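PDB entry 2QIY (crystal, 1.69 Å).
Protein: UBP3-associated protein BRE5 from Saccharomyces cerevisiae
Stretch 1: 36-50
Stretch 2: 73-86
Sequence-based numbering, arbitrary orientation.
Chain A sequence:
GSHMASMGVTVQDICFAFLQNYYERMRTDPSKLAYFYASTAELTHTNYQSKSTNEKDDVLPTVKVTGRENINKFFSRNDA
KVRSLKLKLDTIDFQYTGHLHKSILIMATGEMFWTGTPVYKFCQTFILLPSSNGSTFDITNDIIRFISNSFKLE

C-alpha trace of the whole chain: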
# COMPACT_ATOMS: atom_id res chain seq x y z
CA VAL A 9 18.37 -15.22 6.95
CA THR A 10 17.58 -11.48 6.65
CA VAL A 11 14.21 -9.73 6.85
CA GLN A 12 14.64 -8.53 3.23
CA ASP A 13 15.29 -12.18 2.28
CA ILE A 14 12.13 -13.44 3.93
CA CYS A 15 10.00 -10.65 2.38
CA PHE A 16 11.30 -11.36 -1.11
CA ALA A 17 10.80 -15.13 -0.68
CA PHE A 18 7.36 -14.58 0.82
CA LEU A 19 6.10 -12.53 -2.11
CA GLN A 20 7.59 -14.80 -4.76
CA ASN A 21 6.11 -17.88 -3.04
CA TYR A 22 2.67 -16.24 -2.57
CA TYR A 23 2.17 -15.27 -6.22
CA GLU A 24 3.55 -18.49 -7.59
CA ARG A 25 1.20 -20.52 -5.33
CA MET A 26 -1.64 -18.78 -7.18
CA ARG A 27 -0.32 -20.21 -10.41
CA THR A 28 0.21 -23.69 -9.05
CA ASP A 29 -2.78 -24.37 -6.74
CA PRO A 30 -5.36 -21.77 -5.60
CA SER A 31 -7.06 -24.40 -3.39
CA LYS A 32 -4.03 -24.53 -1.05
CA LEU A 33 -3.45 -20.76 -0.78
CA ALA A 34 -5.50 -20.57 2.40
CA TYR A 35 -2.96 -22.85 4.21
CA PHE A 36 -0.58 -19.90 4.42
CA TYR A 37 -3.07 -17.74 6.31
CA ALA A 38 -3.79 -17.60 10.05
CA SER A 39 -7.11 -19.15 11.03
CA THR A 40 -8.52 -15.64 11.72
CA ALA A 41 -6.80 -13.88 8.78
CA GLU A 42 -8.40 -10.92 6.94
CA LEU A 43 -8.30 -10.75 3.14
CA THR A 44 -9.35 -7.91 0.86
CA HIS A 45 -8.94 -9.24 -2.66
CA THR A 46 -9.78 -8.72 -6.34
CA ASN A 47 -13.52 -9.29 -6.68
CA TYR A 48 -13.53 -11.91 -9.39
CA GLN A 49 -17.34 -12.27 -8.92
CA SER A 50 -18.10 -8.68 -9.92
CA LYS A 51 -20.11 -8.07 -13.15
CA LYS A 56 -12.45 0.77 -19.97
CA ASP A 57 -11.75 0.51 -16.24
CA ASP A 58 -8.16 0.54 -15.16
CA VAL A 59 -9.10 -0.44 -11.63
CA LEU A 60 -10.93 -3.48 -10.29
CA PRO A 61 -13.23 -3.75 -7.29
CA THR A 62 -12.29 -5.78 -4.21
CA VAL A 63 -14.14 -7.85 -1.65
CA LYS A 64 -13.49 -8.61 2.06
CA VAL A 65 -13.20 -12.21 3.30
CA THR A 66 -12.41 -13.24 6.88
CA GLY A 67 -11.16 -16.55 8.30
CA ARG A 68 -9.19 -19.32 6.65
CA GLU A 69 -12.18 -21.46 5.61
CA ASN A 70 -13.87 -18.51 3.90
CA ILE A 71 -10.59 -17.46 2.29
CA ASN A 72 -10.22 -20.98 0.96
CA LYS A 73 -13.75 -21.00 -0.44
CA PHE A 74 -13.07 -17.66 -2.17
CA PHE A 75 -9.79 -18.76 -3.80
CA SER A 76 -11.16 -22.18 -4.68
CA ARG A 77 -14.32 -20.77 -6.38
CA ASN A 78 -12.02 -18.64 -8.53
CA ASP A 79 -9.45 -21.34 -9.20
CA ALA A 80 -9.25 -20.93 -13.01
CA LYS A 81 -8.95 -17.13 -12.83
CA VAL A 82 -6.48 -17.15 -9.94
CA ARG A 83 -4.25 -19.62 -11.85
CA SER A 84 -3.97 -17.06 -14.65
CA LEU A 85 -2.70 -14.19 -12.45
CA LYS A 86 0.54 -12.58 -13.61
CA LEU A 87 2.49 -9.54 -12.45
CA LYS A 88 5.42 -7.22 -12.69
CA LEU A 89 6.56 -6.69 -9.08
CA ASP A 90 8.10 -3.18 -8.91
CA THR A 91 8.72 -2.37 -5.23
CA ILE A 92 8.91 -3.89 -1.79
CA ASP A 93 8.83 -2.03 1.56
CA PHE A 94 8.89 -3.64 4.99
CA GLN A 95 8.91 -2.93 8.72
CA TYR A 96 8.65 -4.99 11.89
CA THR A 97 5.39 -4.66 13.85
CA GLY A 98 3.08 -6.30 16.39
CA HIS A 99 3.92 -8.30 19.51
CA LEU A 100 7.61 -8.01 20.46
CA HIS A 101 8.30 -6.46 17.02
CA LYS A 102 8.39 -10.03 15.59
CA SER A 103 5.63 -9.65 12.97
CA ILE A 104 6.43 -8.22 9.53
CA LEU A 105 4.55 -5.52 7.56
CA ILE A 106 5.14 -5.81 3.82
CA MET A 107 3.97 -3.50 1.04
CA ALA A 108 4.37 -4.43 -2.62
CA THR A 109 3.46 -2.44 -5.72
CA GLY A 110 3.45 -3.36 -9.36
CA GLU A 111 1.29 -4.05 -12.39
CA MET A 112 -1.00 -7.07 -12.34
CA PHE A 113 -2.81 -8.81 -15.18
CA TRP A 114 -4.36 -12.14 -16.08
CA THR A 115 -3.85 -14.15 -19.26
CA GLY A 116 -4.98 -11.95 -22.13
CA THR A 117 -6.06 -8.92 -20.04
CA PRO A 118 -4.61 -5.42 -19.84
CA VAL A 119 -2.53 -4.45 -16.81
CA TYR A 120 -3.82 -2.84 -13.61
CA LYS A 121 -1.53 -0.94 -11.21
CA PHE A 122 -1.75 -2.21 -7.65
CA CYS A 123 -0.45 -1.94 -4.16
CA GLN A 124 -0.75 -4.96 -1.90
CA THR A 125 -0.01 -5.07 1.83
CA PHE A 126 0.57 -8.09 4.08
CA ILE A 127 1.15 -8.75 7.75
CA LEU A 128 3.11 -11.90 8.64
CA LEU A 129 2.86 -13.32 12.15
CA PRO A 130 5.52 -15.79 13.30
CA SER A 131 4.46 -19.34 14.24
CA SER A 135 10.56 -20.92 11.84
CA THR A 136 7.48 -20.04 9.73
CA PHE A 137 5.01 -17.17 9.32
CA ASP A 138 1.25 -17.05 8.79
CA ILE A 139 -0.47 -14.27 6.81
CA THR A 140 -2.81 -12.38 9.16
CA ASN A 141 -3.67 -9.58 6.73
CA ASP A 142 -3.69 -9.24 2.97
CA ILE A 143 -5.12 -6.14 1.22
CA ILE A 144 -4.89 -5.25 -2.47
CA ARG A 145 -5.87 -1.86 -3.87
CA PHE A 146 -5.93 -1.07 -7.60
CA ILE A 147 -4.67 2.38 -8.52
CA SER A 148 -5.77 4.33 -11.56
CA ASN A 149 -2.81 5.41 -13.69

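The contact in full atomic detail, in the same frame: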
# COMPACT_ATOMS: atom_id res chain seq x y z
N PHE A 36 -1.63 -20.84 4.02
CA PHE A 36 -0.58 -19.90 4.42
C PHE A 36 -1.12 -18.73 5.25
O PHE A 36 -0.35 -17.84 5.67
CB PHE A 36 0.21 -19.51 3.18
CG PHE A 36 0.94 -20.72 2.58
CD1 PHE A 36 0.30 -21.57 1.66
CD2 PHE A 36 2.22 -21.05 3.00
CE1 PHE A 36 0.95 -22.69 1.14
CE2 PHE A 36 2.89 -22.18 2.49
CZ PHE A 36 2.26 -23.00 1.56
N TYR A 37 -2.42 -18.77 5.52
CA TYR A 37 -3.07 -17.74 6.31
C TYR A 37 -3.35 -18.24 7.72
O TYR A 37 -3.60 -19.42 7.92
CB TYR A 37 -4.40 -17.34 5.67
CG TYR A 37 -4.28 -16.59 4.37
CD1 TYR A 37 -4.45 -15.19 4.33
CD2 TYR A 37 -4.03 -17.26 3.18
CE1 TYR A 37 -4.38 -14.47 3.12
CE2 TYR A 37 -3.95 -16.55 1.97
CZ TYR A 37 -4.12 -15.16 1.96
OH TYR A 37 -4.04 -14.46 0.77
N ALA A 38 -3.35 -17.32 8.68
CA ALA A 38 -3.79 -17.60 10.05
C ALA A 38 -5.26 -17.97 10.01
O ALA A 38 -5.99 -17.57 9.08
CB ALA A 38 -3.59 -16.38 10.93
N SER A 39 -5.71 -18.73 10.99
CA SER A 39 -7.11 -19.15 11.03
C SER A 39 -8.08 -17.96 11.00
O SER A 39 -9.18 -18.07 10.42
CB SER A 39 -7.37 -20.04 12.24
OG SER A 39 -7.13 -19.34 13.45
N THR A 40 -7.68 -16.85 11.62
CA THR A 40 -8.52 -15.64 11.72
C THR A 40 -8.08 -14.53 10.77
O THR A 40 -8.42 -13.34 10.96
CB THR A 40 -8.57 -15.10 13.18
OG1 THR A 40 -7.23 -14.79 13.61
CG2 THR A 40 -9.19 -16.13 14.12
N ALA A 41 -7.32 -14.89 9.74
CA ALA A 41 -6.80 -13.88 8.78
C ALA A 41 -7.90 -13.04 8.12
O ALA A 41 -9.02 -13.50 7.91
CB ALA A 41 -5.96 -14.54 7.69
N GLU A 42 -7.54 -11.81 7.74
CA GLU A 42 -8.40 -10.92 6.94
C GLU A 42 -7.82 -10.73 5.55
O GLU A 42 -6.62 -10.45 5.40
CB GLU A 42 -8.54 -9.56 7.63
CG GLU A 42 -9.07 -9.76 9.04
CD GLU A 42 -9.65 -8.54 9.71
OE1 GLU A 42 -9.78 -7.45 9.09
OE2 GLU A 42 -10.02 -8.69 10.90
N LEU A 43 -8.67 -10.92 4.54
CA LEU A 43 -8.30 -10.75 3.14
C LEU A 43 -9.18 -9.71 2.48
O LEU A 43 -10.41 -9.73 2.63
CB LEU A 43 -8.55 -12.09 2.43
CG LEU A 43 -8.33 -12.11 0.92
CD1 LEU A 43 -6.86 -11.87 0.52
CD2 LEU A 43 -8.81 -13.46 0.37
N THR A 44 -8.56 -8.82 1.71
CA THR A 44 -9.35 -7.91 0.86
C THR A 44 -8.76 -8.12 -0.51
O THR A 44 -7.60 -7.75 -0.76
CB THR A 44 -9.19 -6.46 1.35
OG1 THR A 44 -9.79 -6.36 2.63
CG2 THR A 44 -9.89 -5.47 0.40
N HIS A 45 -9.51 -8.75 -1.41
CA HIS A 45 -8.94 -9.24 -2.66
C HIS A 45 -9.76 -8.85 -3.89
O HIS A 45 -10.93 -8.55 -3.78
CB HIS A 45 -8.78 -10.78 -2.60
CG HIS A 45 -7.72 -11.32 -3.51
ND1 HIS A 45 -6.37 -11.20 -3.24
CD2 HIS A 45 -7.81 -12.01 -4.67
CE1 HIS A 45 -5.68 -11.77 -4.21
NE2 HIS A 45 -6.52 -12.29 -5.08
N THR A 46 -9.12 -8.89 -5.04
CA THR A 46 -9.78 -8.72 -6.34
C THR A 46 -11.13 -9.43 -6.40
O THR A 46 -11.19 -10.64 -6.18
CB THR A 46 -8.88 -9.31 -7.39
OG1 THR A 46 -7.56 -8.75 -7.19
CG2 THR A 46 -9.42 -8.98 -8.81
N ASN A 47 -12.20 -8.68 -6.68
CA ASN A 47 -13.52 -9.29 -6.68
C ASN A 47 -13.81 -9.94 -8.03
O ASN A 47 -14.43 -9.33 -8.91
CB ASN A 47 -14.62 -8.30 -6.33
CG ASN A 47 -15.97 -8.99 -6.18
OD1 ASN A 47 -16.06 -10.23 -6.25
ND2 ASN A 47 -17.02 -8.20 -5.97
N TYR A 48 -13.35 -11.17 -8.16
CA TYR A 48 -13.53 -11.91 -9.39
C TYR A 48 -15.00 -12.14 -9.75
O TYR A 48 -15.30 -12.40 -10.90
CB TYR A 48 -12.83 -13.24 -9.29
CG TYR A 48 -11.33 -13.17 -9.23
CD1 TYR A 48 -10.65 -13.60 -8.11
CD2 TYR A 48 -10.58 -12.75 -10.34
CE1 TYR A 48 -9.25 -13.59 -8.05
CE2 TYR A 48 -9.19 -12.72 -10.29
CZ TYR A 48 -8.53 -13.15 -9.16
OH TYR A 48 -7.15 -13.14 -9.16
N GLN A 49 -15.89 -12.04 -8.75
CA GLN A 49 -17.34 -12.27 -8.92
C GLN A 49 -18.08 -11.05 -9.46
O GLN A 49 -19.25 -11.15 -9.86
CB GLN A 49 -17.93 -12.69 -7.56
CG GLN A 49 -17.98 -14.18 -7.32
CD GLN A 49 -16.63 -14.81 -7.40
OE1 GLN A 49 -15.85 -14.76 -6.44
NE2 GLN A 49 -16.31 -15.34 -8.59
N SER A 50 -17.42 -9.89 -9.49
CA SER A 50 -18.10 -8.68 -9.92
C SER A 50 -18.45 -8.68 -11.41
O SER A 50 -17.61 -9.01 -12.23
CB SER A 50 -17.29 -7.44 -9.58
OG SER A 50 -18.00 -6.29 -10.03
N LYS A 73 -12.59 -20.90 0.44
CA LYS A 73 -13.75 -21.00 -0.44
C LYS A 73 -13.68 -19.94 -1.55
O LYS A 73 -14.03 -20.21 -2.71
CB LYS A 73 -15.03 -20.87 0.39
CG LYS A 73 -16.34 -20.82 -0.40
CD LYS A 73 -17.56 -20.51 0.52
CE LYS A 73 -17.15 -20.13 1.97
NZ LYS A 73 -17.81 -18.89 2.54
N PHE A 74 -13.25 -18.74 -1.19
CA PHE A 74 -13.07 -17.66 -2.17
C PHE A 74 -12.02 -18.02 -3.23
O PHE A 74 -12.29 -17.94 -4.43
CB PHE A 74 -12.74 -16.33 -1.47
CG PHE A 74 -12.31 -15.24 -2.42
CD1 PHE A 74 -13.26 -14.51 -3.13
CD2 PHE A 74 -10.96 -15.00 -2.64
CE1 PHE A 74 -12.86 -13.51 -4.04
CE2 PHE A 74 -10.54 -14.00 -3.55
CZ PHE A 74 -11.50 -13.27 -4.25
N PHE A 75 -10.82 -18.41 -2.81
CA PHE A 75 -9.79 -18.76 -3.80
C PHE A 75 -10.18 -19.97 -4.66
O PHE A 75 -9.97 -19.98 -5.87
CB PHE A 75 -8.44 -19.01 -3.13
CG PHE A 75 -7.71 -17.74 -2.74
CD1 PHE A 75 -7.21 -17.60 -1.46
CD2 PHE A 75 -7.53 -16.71 -3.66
CE1 PHE A 75 -6.52 -16.44 -1.09
CE2 PHE A 75 -6.84 -15.54 -3.30
CZ PHE A 75 -6.34 -15.42 -2.02
N SER A 76 -10.76 -20.97 -4.01
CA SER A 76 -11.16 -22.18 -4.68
C SER A 76 -12.24 -21.94 -5.75
O SER A 76 -12.15 -22.51 -6.86
CB SER A 76 -11.60 -23.22 -3.65
OG SER A 76 -10.49 -23.62 -2.86
N ARG A 77 -13.24 -21.11 -5.43
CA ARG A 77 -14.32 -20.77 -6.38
C ARG A 77 -13.76 -20.10 -7.64
O ARG A 77 -14.35 -20.20 -8.72
CB ARG A 77 -15.35 -19.86 -5.74
N ASN A 78 -12.64 -19.41 -7.46
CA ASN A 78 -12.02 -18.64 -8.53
C ASN A 78 -10.76 -19.28 -9.05
O ASN A 78 -9.91 -18.60 -9.65
CB ASN A 78 -11.71 -17.24 -7.99
CG ASN A 78 -12.97 -16.45 -7.78
OD1 ASN A 78 -13.72 -16.24 -8.73
ND2 ASN A 78 -13.24 -16.05 -6.54
N ASP A 79 -10.66 -20.59 -8.88
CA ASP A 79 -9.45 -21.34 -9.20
C ASP A 79 -8.89 -21.01 -10.60
O ASP A 79 -7.71 -20.67 -10.74
CB ASP A 79 -9.72 -22.86 -9.08
CG ASP A 79 -8.44 -23.68 -9.01
OD1 ASP A 79 -7.82 -23.85 -10.08
OD2 ASP A 79 -8.07 -24.17 -7.91
N ALA A 80 -9.72 -21.12 -11.64
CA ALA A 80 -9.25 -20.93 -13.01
C ALA A 80 -8.67 -19.53 -13.22
O ALA A 80 -7.58 -19.35 -13.82
CB ALA A 80 -10.38 -21.20 -14.00
N LYS A 81 -9.38 -18.53 -12.72
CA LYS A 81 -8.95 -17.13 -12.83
C LYS A 81 -7.67 -16.87 -12.05
O LYS A 81 -6.74 -16.25 -12.55
CB LYS A 81 -10.05 -16.20 -12.31
CG LYS A 81 -10.84 -15.50 -13.38
CD LYS A 81 -10.01 -14.35 -13.95
CE LYS A 81 -10.33 -14.10 -15.42
NZ LYS A 81 -9.36 -13.16 -16.06
N VAL A 82 -7.61 -17.37 -10.82
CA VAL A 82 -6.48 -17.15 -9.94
C VAL A 82 -5.22 -17.77 -10.58
O VAL A 82 -4.14 -17.17 -10.56
CB VAL A 82 -6.77 -17.72 -8.50
CG1 VAL A 82 -5.49 -17.78 -7.68
CG2 VAL A 82 -7.86 -16.88 -7.79
N ARG A 83 -5.37 -18.94 -11.21
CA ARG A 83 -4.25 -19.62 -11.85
C ARG A 83 -3.63 -18.79 -12.98
O ARG A 83 -2.50 -19.04 -13.42
CB ARG A 83 -4.72 -20.96 -12.42
CG ARG A 83 -4.82 -22.06 -11.37
CD ARG A 83 -5.26 -23.40 -12.01
NE ARG A 83 -5.34 -24.46 -10.99
CZ ARG A 83 -4.38 -25.35 -10.79
NH1 ARG A 83 -3.30 -25.34 -11.56
NH2 ARG A 83 -4.51 -26.29 -9.84
N SER A 84 -4.39 -17.83 -13.48
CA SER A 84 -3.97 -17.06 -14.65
C SER A 84 -3.37 -15.70 -14.25
O SER A 84 -3.04 -14.91 -15.12
CB SER A 84 -5.12 -16.91 -15.64
OG SER A 84 -6.10 -15.97 -15.19
N LEU A 85 -3.21 -15.48 -12.95
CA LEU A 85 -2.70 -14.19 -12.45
C LEU A 85 -1.21 -14.06 -12.75
O LEU A 85 -0.45 -15.01 -12.57
CB LEU A 85 -2.98 -14.05 -10.95
CG LEU A 85 -2.55 -12.75 -10.25
CD1 LEU A 85 -3.44 -12.43 -9.05
CD2 LEU A 85 -1.06 -12.84 -9.84
N LYS A 86 -0.82 -12.88 -13.20
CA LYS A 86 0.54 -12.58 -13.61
C LYS A 86 0.88 -11.18 -13.09
O LYS A 86 -0.01 -10.35 -12.86
CB LYS A 86 0.61 -12.61 -15.13
CG LYS A 86 0.35 -14.02 -15.72
CD LYS A 86 0.15 -13.99 -17.23
CE LYS A 86 -0.15 -15.38 -17.73
NZ LYS A 86 1.11 -16.08 -18.03

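Strand 41-46 runs nearly parallel to helix 73-77, their axes 11.1 Å apart at closest approach and inclined by 15°. Aromatic side chains fill the gap. Leu43 and His45 both point toward the helix. Leu43 CD2 is a small bump shared by two rings, 4.0 Å from Phe74 CD2 and 4.0 Å from Phe75 CZ. His45 also meets both rings. The edge of Phe75 is directed at its face, with His45 NE2 3.7 Å from Phe75 CE2. Phe74 meets His45 rim to rim, and its tip reaches the backbone, with Phe74 CZ 3.3 Å from Thr46 O. Farther along Phe75, Tyr37 OH lies 3.7 Å from Phe75 CE1; that hydroxyl is hydrogen-bonded elsewhere in the structure.

Tyr48 is the largest plug, covered over 113 Å². Its flat ring fits a hollow lined by Phe74, Asn78, Lys81, Val82 and Leu85. Lys81 CB lies over one face, Tyr48 CE1 is 3.6 Å from Val82 CG2, and Tyr48 OH is 3.8 Å from Leu85 CD1.

Hydrogen bonding between the stretches is confined to one amide pair. Asn78 ND2 donates to Gln49 OE1 (2.9 Å), and Gln49 NE2 donates to Asn78 OD1 (2.7 Å). Each amide has both a donor and an acceptor, so the two match. Asn78 ND2 also bonds Phe74 O (3.0 Å), tying this buried side chain back to the last turn of the preceding helix.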